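Local coordinates for Dbv8 protein (Nonomuraea, PDB 4MFZ) that binds decanoyl-CoA and probably transfers its long acyl chain to an amino group of a glycopeptide antibiotic, as a GNAT-type N-acyltransferase, at residues L30-N35 with T118-T123; E69-D74 with S166-R171; G279-D284 with S333-L338. All coordinates share one frame; numbering follows the deposited sequence.

The three contacts span the helical N-terminal part and the C-terminal sheet domain. Contacts 1 and 2 lie in the former, their centres about 21 Å apart, and their segments alternate along the sequence: 30-35, 69-74, 118-123, 166-171. The two meet directly, OH of Tyr121 in contact 1 coming 3.0 Å from NE2 of His170 in contact 2. Contact 3 follows later, on strands 281-289 and 330-337 of the GNAT-like C-terminal sheet. Its centre is about 39 Å from that of contact 1 and 33 Å from that of contact 2. Only contact 3 includes a residue of the decanoyl-CoA pocket, Trp280, so it borders the acyl chain, whereas contacts 1 and 2 are packing within the helical part.

Contact 1 of 3, residues L30-N35 with T118-T123; sequences LRLGEN and TLPYET
With CG of Arg31 beside its backbone N (chi1 -50°) and CG of Glu122 between N and the carbonyl carbon (chi1 60°), the two side chains cross at about a right angle. CB of Arg31 comes 3.7 Å from OE1 of Glu122. Arg31, just after helix 23-29, has the positive phi of a Schellman motif, which turns the chain into the loop before helix 37-46, and this turn packs on the loop that leads to helix 125-128. Pro120 is central: its CG lies against two carbonyl oxygens, 3.4 Å from O of Arg31 and 3.5 Å from O of Leu30. On the buried side, CD2 of Leu32 presses on CD of Pro120 at 3.5 Å, a tight carbon pair, and touches CD2 of Leu119. Leu30 and Leu119 continue this apolar layer onto Leu94 of helix 89-104. No direct hydrogen bond joins the loops; water does so. One water donates to both O of Leu30 and O of Pro120. The guanidinium of Arg31 bends away from Glu122, leaving the opposite charges bridged by a water in the guanidinium plane, 2.9 Å from NE of Arg31. A further water, 2.7 Å from OE1 of Glu122, also donates to O of Arg31.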
# COMPACT_ATOMS: atom_id res chain seq x y z
N LEU A 30 3.85 -22.01 -11.35
CA LEU A 30 3.04 -20.84 -10.99
C LEU A 30 2.80 -19.93 -12.20
O LEU A 30 2.18 -18.88 -12.07
CB LEU A 30 3.67 -20.07 -9.81
CG LEU A 30 3.92 -20.83 -8.50
CD1 LEU A 30 4.56 -19.92 -7.45
CD2 LEU A 30 2.65 -21.44 -7.91
N ARG A 31 3.29 -20.35 -13.37
CA ARG A 31 3.04 -19.69 -14.67
C ARG A 31 3.66 -18.30 -14.75
O ARG A 31 3.16 -17.43 -15.46
CB ARG A 31 1.53 -19.65 -15.01
CG ARG A 31 0.79 -20.99 -14.89
CD ARG A 31 1.39 -22.09 -15.76
NE ARG A 31 1.15 -21.82 -17.18
CZ ARG A 31 1.53 -22.59 -18.19
NH1 ARG A 31 2.18 -23.73 -17.97
NH2 ARG A 31 1.27 -22.24 -19.43
N LEU A 32 4.75 -18.11 -14.00
CA LEU A 32 5.46 -16.84 -13.92
C LEU A 32 6.28 -16.50 -15.17
O LEU A 32 6.89 -17.37 -15.78
CB LEU A 32 6.37 -16.81 -12.68
CG LEU A 32 5.66 -16.64 -11.33
CD1 LEU A 32 6.65 -16.82 -10.18
CD2 LEU A 32 5.00 -15.26 -11.25
N GLY A 33 6.33 -15.22 -15.52
CA GLY A 33 7.01 -14.80 -16.74
C GLY A 33 8.50 -14.78 -16.45
O GLY A 33 8.92 -14.94 -15.30
N GLU A 34 9.28 -14.58 -17.51
CA GLU A 34 10.72 -14.54 -17.43
C GLU A 34 11.25 -13.40 -16.58
O GLU A 34 12.36 -13.44 -16.08
CB GLU A 34 11.31 -14.43 -18.83
CG GLU A 34 12.83 -14.45 -18.83
CD GLU A 34 13.40 -14.14 -20.19
OE1 GLU A 34 14.48 -14.68 -20.51
OE2 GLU A 34 12.77 -13.37 -20.94
N ASN A 35 10.44 -12.36 -16.43
CA ASN A 35 10.82 -11.22 -15.62
C ASN A 35 10.74 -11.46 -14.11
O ASN A 35 11.09 -10.59 -13.32
CB ASN A 35 9.98 -10.00 -16.03
CG ASN A 35 8.48 -10.27 -16.04
OD1 ASN A 35 7.69 -9.36 -15.83
ND2 ASN A 35 8.09 -11.52 -16.29
N THR A 118 2.39 -9.13 -8.48
CA THR A 118 1.13 -9.86 -8.44
C THR A 118 1.32 -11.11 -9.27
O THR A 118 1.79 -11.02 -10.39
CB THR A 118 0.03 -9.03 -9.10
OG1 THR A 118 -0.03 -7.79 -8.43
CG2 THR A 118 -1.32 -9.76 -9.05
N LEU A 119 0.96 -12.26 -8.70
CA LEU A 119 1.08 -13.59 -9.34
C LEU A 119 -0.02 -13.86 -10.38
O LEU A 119 -1.09 -13.24 -10.31
CB LEU A 119 1.06 -14.69 -8.28
CG LEU A 119 2.04 -14.63 -7.10
CD1 LEU A 119 1.95 -15.91 -6.25
CD2 LEU A 119 3.46 -14.38 -7.60
N PRO A 120 0.24 -14.77 -11.35
CA PRO A 120 -0.81 -15.15 -12.29
C PRO A 120 -1.95 -15.81 -11.57
O PRO A 120 -1.73 -16.70 -10.74
CB PRO A 120 -0.09 -16.15 -13.23
CG PRO A 120 1.34 -15.68 -13.20
CD PRO A 120 1.56 -15.26 -11.76
N TYR A 121 -3.18 -15.36 -11.85
CA TYR A 121 -4.36 -15.87 -11.13
C TYR A 121 -4.88 -17.22 -11.62
O TYR A 121 -5.67 -17.84 -10.92
CB TYR A 121 -5.53 -14.86 -11.11
CG TYR A 121 -5.24 -13.51 -10.45
CD1 TYR A 121 -4.18 -13.35 -9.56
CD2 TYR A 121 -6.07 -12.39 -10.72
CE1 TYR A 121 -3.93 -12.12 -8.97
CE2 TYR A 121 -5.83 -11.16 -10.12
CZ TYR A 121 -4.77 -11.02 -9.25
OH TYR A 121 -4.51 -9.79 -8.67
N GLU A 122 -4.46 -17.68 -12.80
CA GLU A 122 -5.01 -18.95 -13.35
C GLU A 122 -4.66 -20.20 -12.50
O GLU A 122 -5.25 -21.28 -12.65
CB GLU A 122 -4.57 -19.16 -14.80
CG GLU A 122 -3.07 -19.23 -15.00
CD GLU A 122 -2.46 -17.88 -15.35
OE1 GLU A 122 -1.53 -17.89 -16.17
OE2 GLU A 122 -2.95 -16.83 -14.83
N THR A 123 -3.69 -20.02 -11.62
CA THR A 123 -3.20 -21.06 -10.73
C THR A 123 -4.11 -21.26 -9.47
O THR A 123 -3.97 -22.22 -8.72
CB THR A 123 -1.72 -20.69 -10.40
OG1 THR A 123 -0.82 -21.61 -11.05
CG2 THR A 123 -1.46 -20.58 -8.98
O HOH W 1 0.49 -18.50 -10.18
O HOH W 2 -0.53 -19.64 -17.96
O HOH W 3 0.69 -16.46 -16.48

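Contact 2 of 3, residues E69-D74 with S166-R171; sequences EVPAPD and SVAIHR
The N-terminal end of helix 72-81 meets the side of helix 162-174 within the N-acyltransferase N-terminal domain, joined by a buried aspartate and an arginine. Glu69 closes the preceding helix in a Schellman motif, Val70 follows, and Pro71 occupies the N-cap position, so that Asp74 stands in the first turn of the new helix. Arg171 grips it side-on: NE reaches OD2 of Asp74 at 2.9 Å, with an N-H...O angle of 162°, and NH2 reaches OD1 of Asp74 at 3.0 Å along a more bent bond. Both oxygens lie near the guanidinium plane, but the carboxylate is turned 44° from it. NE meets OD2 on the syn side but out of the carboxylate plane, and NH2 meets OD1 from farther above it. The arginine chain runs out with CG anti to N (chi1 -175°) and bends at chi3, which brings NE round to the aspartate. Val167, one turn earlier, supports the same group with CG1, 3.4 Å from CG of Asp74. This methyl packs on CG1 of Val70 at 4.0 Å and on CD of Pro71. CG of Pro71 rests on Ala168, and CG of Pro73 lies 4.1 Å from NE of Arg171. OD1 of Asp74 has a further partner in the hydroxyl of Tyr129, and a water lies between OD1 and O of Val167. Arg171 NH2 also forms a salt bridge with Glu77. Paired with two carboxylates, the guanidinium probably stays protonated, and its positive charge would offset the cost of burying Asp74.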
# COMPACT_ATOMS: atom_id res chain seq x y z
N GLU A 69 -9.70 -5.60 8.90
CA GLU A 69 -10.74 -4.93 8.10
C GLU A 69 -10.87 -5.43 6.64
O GLU A 69 -11.17 -4.67 5.72
CB GLU A 69 -10.59 -3.40 8.16
CG GLU A 69 -10.78 -2.83 9.57
CD GLU A 69 -10.55 -1.32 9.63
OE1 GLU A 69 -10.48 -0.66 8.57
OE2 GLU A 69 -10.42 -0.78 10.75
N VAL A 70 -10.63 -6.72 6.45
CA VAL A 70 -10.84 -7.36 5.16
C VAL A 70 -12.37 -7.55 4.98
O VAL A 70 -13.04 -8.00 5.92
CB VAL A 70 -10.11 -8.73 5.09
CG1 VAL A 70 -10.34 -9.40 3.73
CG2 VAL A 70 -8.62 -8.54 5.39
N PRO A 71 -12.92 -7.21 3.80
CA PRO A 71 -14.38 -7.38 3.65
C PRO A 71 -14.79 -8.86 3.57
O PRO A 71 -13.98 -9.71 3.15
CB PRO A 71 -14.69 -6.65 2.36
CG PRO A 71 -13.42 -6.64 1.60
CD PRO A 71 -12.30 -6.61 2.61
N ALA A 72 -16.03 -9.13 3.98
CA ALA A 72 -16.59 -10.50 4.18
C ALA A 72 -16.51 -11.49 3.00
O ALA A 72 -16.16 -12.67 3.23
CB ALA A 72 -18.01 -10.44 4.74
N PRO A 73 -16.85 -11.05 1.76
CA PRO A 73 -16.72 -12.03 0.66
C PRO A 73 -15.26 -12.54 0.52
O PRO A 73 -15.03 -13.73 0.22
CB PRO A 73 -17.15 -11.24 -0.58
CG PRO A 73 -16.90 -9.81 -0.23
CD PRO A 73 -17.15 -9.70 1.26
N ASP A 74 -14.30 -11.66 0.76
CA ASP A 74 -12.89 -12.04 0.63
C ASP A 74 -12.41 -12.90 1.78
O ASP A 74 -11.65 -13.83 1.55
CB ASP A 74 -12.02 -10.81 0.45
CG ASP A 74 -12.28 -10.11 -0.87
OD1 ASP A 74 -11.69 -10.51 -1.89
OD2 ASP A 74 -13.09 -9.17 -0.88
N SER A 166 -6.26 -2.72 0.83
CA SER A 166 -5.68 -3.31 -0.37
C SER A 166 -6.62 -4.33 -1.02
O SER A 166 -6.80 -4.33 -2.24
CB SER A 166 -4.36 -3.99 -0.07
OG SER A 166 -3.48 -3.02 0.47
N VAL A 167 -7.20 -5.18 -0.19
CA VAL A 167 -8.14 -6.21 -0.67
C VAL A 167 -9.42 -5.55 -1.22
O VAL A 167 -9.88 -5.86 -2.34
CB VAL A 167 -8.47 -7.23 0.43
CG1 VAL A 167 -9.56 -8.20 -0.01
CG2 VAL A 167 -7.21 -7.99 0.84
N ALA A 168 -9.99 -4.63 -0.44
CA ALA A 168 -11.21 -3.91 -0.84
C ALA A 168 -11.07 -3.15 -2.15
O ALA A 168 -11.96 -3.19 -2.99
CB ALA A 168 -11.65 -2.94 0.28
N ILE A 169 -9.94 -2.46 -2.32
CA ILE A 169 -9.71 -1.71 -3.54
C ILE A 169 -9.63 -2.64 -4.75
O ILE A 169 -10.18 -2.32 -5.83
CB ILE A 169 -8.43 -0.87 -3.46
CG1 ILE A 169 -8.67 0.35 -2.57
CG2 ILE A 169 -7.97 -0.47 -4.86
CD1 ILE A 169 -7.38 1.03 -2.13
N HIS A 170 -8.98 -3.79 -4.58
CA HIS A 170 -8.89 -4.75 -5.69
C HIS A 170 -10.27 -5.19 -6.15
O HIS A 170 -10.56 -5.15 -7.34
CB HIS A 170 -8.00 -5.94 -5.37
CG HIS A 170 -7.67 -6.80 -6.57
ND1 HIS A 170 -8.54 -7.70 -7.08
CD2 HIS A 170 -6.51 -6.88 -7.35
CE1 HIS A 170 -7.97 -8.33 -8.14
NE2 HIS A 170 -6.73 -7.83 -8.31
N ARG A 171 -11.13 -5.57 -5.21
CA ARG A 171 -12.46 -6.03 -5.56
C ARG A 171 -13.31 -4.88 -6.13
O ARG A 171 -14.18 -5.10 -6.97
CB ARG A 171 -13.16 -6.67 -4.37
CG ARG A 171 -14.52 -7.29 -4.75
CD ARG A 171 -15.12 -8.20 -3.69
NE ARG A 171 -14.34 -9.42 -3.47
CZ ARG A 171 -14.34 -10.49 -4.27
NH1 ARG A 171 -15.08 -10.52 -5.36
NH2 ARG A 171 -13.59 -11.54 -3.96
O HOH W 4 -10.10 -8.54 -3.29

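Contact 3 of 3, residues G279-D284 with S333-L338; sequences GWTLLD and SGRIEL. With MFK (decanoyl-CoA), chain B.
From its CB, 4.2 Å from O of Arg335, the Trp280 side chain leaves with CG beside the backbone N (chi1 -77°), and its indole lies between the neighbouring strand and the acyl chain of decanoyl-CoA. CG and CD2 come under CG1 of Ile336, which sits over the five-membered ring, 3.7 Å from its centroid and 17° off the normal, in a CH-pi contact. NE1 is hydrogen-bonded to the hydroxyl of Tyr229. On the opposite face, CE2 lies 3.4 Å from CCC of the decanoyl chain, a carbon offset toward the ring's rim. CZ2 is held from both faces, by that same carbon and by CD1 of Ile336, and CH2 reaches CCC and CCA of the ligand. CE3 and CZ3 run along the backbone of Gly334, CE3 being 3.6 Å from its C, with CA of Gly334 at the ring edge.

The backbones belong to the mixed sheet of the GNAT-like C-terminal domain, where 281-289 is an outermost strand, antiparallel to 330-337. Thr281 and Arg335 form a hydrogen-bonded pair: N of Thr281 gives an almost straight bond to O of Arg335 (2.9 Å, 176°), and N of Arg335 returns one to O of Thr281. Leu282 and Gly334 form the next, non-hydrogen-bonded pair, after which N of Leu283 bonds to O of Ser333 at 3.0 Å. The side chains of Thr281 and Arg335 run alongside each other, whereas Leu283 crosses Arg335 at about a right angle, its CD2 3.8 Å from CD of Arg335.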
# COMPACT_ATOMS: atom_id res chain seq x y z
N GLY A 279 -0.52 24.48 2.11
CA GLY A 279 0.58 24.29 3.04
C GLY A 279 1.75 23.59 2.38
O GLY A 279 2.78 23.36 3.00
N TRP A 280 1.55 23.20 1.13
CA TRP A 280 2.54 22.43 0.38
C TRP A 280 3.25 23.30 -0.60
O TRP A 280 2.65 24.18 -1.19
CB TRP A 280 1.84 21.29 -0.36
CG TRP A 280 1.49 20.14 0.55
CD1 TRP A 280 0.53 20.10 1.57
CD2 TRP A 280 2.11 18.81 0.56
NE1 TRP A 280 0.52 18.88 2.19
CE2 TRP A 280 1.44 18.05 1.62
CE3 TRP A 280 3.12 18.20 -0.19
CZ2 TRP A 280 1.78 16.74 1.91
CZ3 TRP A 280 3.45 16.87 0.10
CH2 TRP A 280 2.80 16.16 1.14
N THR A 281 4.54 23.06 -0.82
CA THR A 281 5.26 23.78 -1.86
C THR A 281 5.49 22.91 -3.10
O THR A 281 6.01 21.82 -2.99
CB THR A 281 6.58 24.39 -1.36
OG1 THR A 281 7.56 24.24 -2.38
CG2 THR A 281 7.08 23.76 -0.08
N LEU A 282 5.06 23.38 -4.27
CA LEU A 282 5.15 22.58 -5.50
C LEU A 282 6.57 22.56 -6.07
O LEU A 282 7.19 23.59 -6.23
CB LEU A 282 4.13 23.07 -6.55
CG LEU A 282 2.65 23.00 -6.13
CD1 LEU A 282 1.72 23.50 -7.22
CD2 LEU A 282 2.23 21.60 -5.69
N LEU A 283 7.10 21.37 -6.33
CA LEU A 283 8.37 21.26 -7.04
C LEU A 283 8.15 21.57 -8.53
O LEU A 283 7.16 21.12 -9.12
CB LEU A 283 9.00 19.88 -6.83
CG LEU A 283 9.27 19.39 -5.39
CD1 LEU A 283 9.52 17.88 -5.36
CD2 LEU A 283 10.42 20.13 -4.70
N ASP A 284 9.04 22.36 -9.12
CA ASP A 284 9.00 22.54 -10.58
C ASP A 284 9.76 21.42 -11.25
O ASP A 284 10.95 21.22 -10.99
CB ASP A 284 9.59 23.88 -11.01
CG ASP A 284 8.87 25.06 -10.40
OD1 ASP A 284 7.61 25.06 -10.40
OD2 ASP A 284 9.57 25.98 -9.91
N SER A 333 4.42 16.96 -7.82
CA SER A 333 5.22 16.61 -6.66
C SER A 333 5.32 17.80 -5.75
O SER A 333 5.43 18.94 -6.20
CB SER A 333 6.62 16.17 -7.09
OG SER A 333 6.51 15.01 -7.89
N GLY A 334 5.25 17.55 -4.45
CA GLY A 334 5.27 18.66 -3.50
C GLY A 334 6.05 18.27 -2.26
O GLY A 334 6.34 17.10 -2.08
N ARG A 335 6.36 19.26 -1.41
CA ARG A 335 6.94 19.01 -0.08
C ARG A 335 6.31 19.90 0.99
O ARG A 335 5.89 21.01 0.70
CB ARG A 335 8.44 19.32 -0.04
CG ARG A 335 9.35 18.64 -1.03
CD ARG A 335 10.73 19.31 -0.97
NE ARG A 335 10.58 20.76 -0.80
CZ ARG A 335 11.16 21.51 0.14
NH1 ARG A 335 12.01 20.97 1.01
NH2 ARG A 335 10.92 22.81 0.18
N ILE A 336 6.33 19.42 2.23
CA ILE A 336 6.26 20.24 3.45
C ILE A 336 7.66 20.32 4.15
O ILE A 336 8.40 19.38 4.03
CB ILE A 336 5.30 19.57 4.46
CG1 ILE A 336 3.91 19.31 3.87
CG2 ILE A 336 5.15 20.42 5.70
CD1 ILE A 336 3.11 18.31 4.69
N GLU A 337 7.97 21.40 4.93
CA GLU A 337 8.84 21.31 6.20
C GLU A 337 8.13 21.28 7.65
O GLU A 337 7.49 22.26 8.09
CB GLU A 337 9.96 22.32 6.19
CG GLU A 337 10.36 22.72 7.63
CD GLU A 337 11.85 22.61 7.91
OE1 GLU A 337 12.63 23.26 7.19
OE2 GLU A 337 12.25 21.88 8.88
N LEU A 338 8.27 20.16 8.38
CA LEU A 338 7.24 19.69 9.33
C LEU A 338 7.06 20.43 10.65
O LEU A 338 8.05 20.85 11.26
CB LEU A 338 7.39 18.20 9.64
CG LEU A 338 7.18 17.23 8.49
CD1 LEU A 338 7.90 15.93 8.80
CD2 LEU A 338 5.70 17.01 8.26
CCG MFK B . -4.80 18.14 0.62
CCF MFK B . -3.40 18.48 1.13
CCE MFK B . -2.51 17.27 1.01
CCD MFK B . -2.01 17.18 -0.41
CCC MFK B . -0.74 16.36 -0.42
CCB MFK B . -0.95 15.09 -1.21
CCA MFK B . 0.42 14.49 -1.48
CBZ MFK B . 0.50 13.16 -0.74
CAK MFK B . 0.54 12.03 -1.75
CAJ MFK B . -0.70 11.14 -1.59
OAL MFK B . -1.22 10.93 -0.48
SAI MFK B . -1.25 10.43 -3.09
CAH MFK B . -2.77 9.52 -2.57
CAG MFK B . -3.94 10.46 -2.27
NAF MFK B . -5.04 9.62 -1.78
CAE MFK B . -6.24 9.55 -2.39
OAM MFK B . -6.55 10.21 -3.37
CAD MFK B . -7.25 8.59 -1.73
CAC MFK B . -8.65 8.77 -2.35
NAB MFK B . -9.10 10.17 -2.23
CAA MFK B . -9.92 10.50 -1.22
OAO MFK B . -10.32 9.68 -0.39
CAN MFK B . -10.40 11.96 -1.17
OAU MFK B . -10.10 12.65 -2.41
CAP MFK B . -9.84 12.74 0.04
CAR MFK B . -8.32 12.71 0.01
CAS MFK B . -10.30 12.17 1.38
CAQ MFK B . -10.32 14.19 -0.05
OAT MFK B . -11.73 14.18 -0.04
PAV MFK B . -12.60 15.39 0.57
OAX MFK B . -12.15 15.72 1.94
OAW MFK B . -14.04 15.08 0.34
OAY MFK B . -12.09 16.53 -0.45
PAZ MFK B . -12.80 17.93 -0.78
OBA MFK B . -11.69 18.79 -1.50
OBB MFK B . -13.34 18.63 0.40
O5' MFK B . -13.82 17.62 -2.00
C5' MFK B . -14.60 18.61 -2.63
C4' MFK B . -15.49 17.89 -3.65
O4' MFK B . -14.83 16.80 -4.40
C3' MFK B . -16.66 17.22 -2.98
O3' MFK B . -17.75 17.23 -3.91
PBV MFK B . -19.22 17.65 -3.38
OBW MFK B . -19.65 16.38 -2.53
OBY MFK B . -20.11 17.76 -4.74
OBX MFK B . -19.28 18.81 -2.49
C2' MFK B . -16.12 15.80 -2.77
O2' MFK B . -17.12 14.83 -2.56
C1' MFK B . -15.45 15.54 -4.09
N9 MFK B . -14.40 14.49 -3.96
C8 MFK B . -13.20 14.63 -3.40
N7 MFK B . -12.56 13.45 -3.49
C5 MFK B . -13.35 12.60 -4.16
C4 MFK B . -14.49 13.25 -4.44
N3 MFK B . -15.46 12.65 -5.15
C2 MFK B . -15.44 11.23 -5.56
N1 MFK B . -14.14 10.62 -5.19
C6 MFK B . -13.20 11.32 -4.54
N6 MFK B . -12.05 10.72 -4.24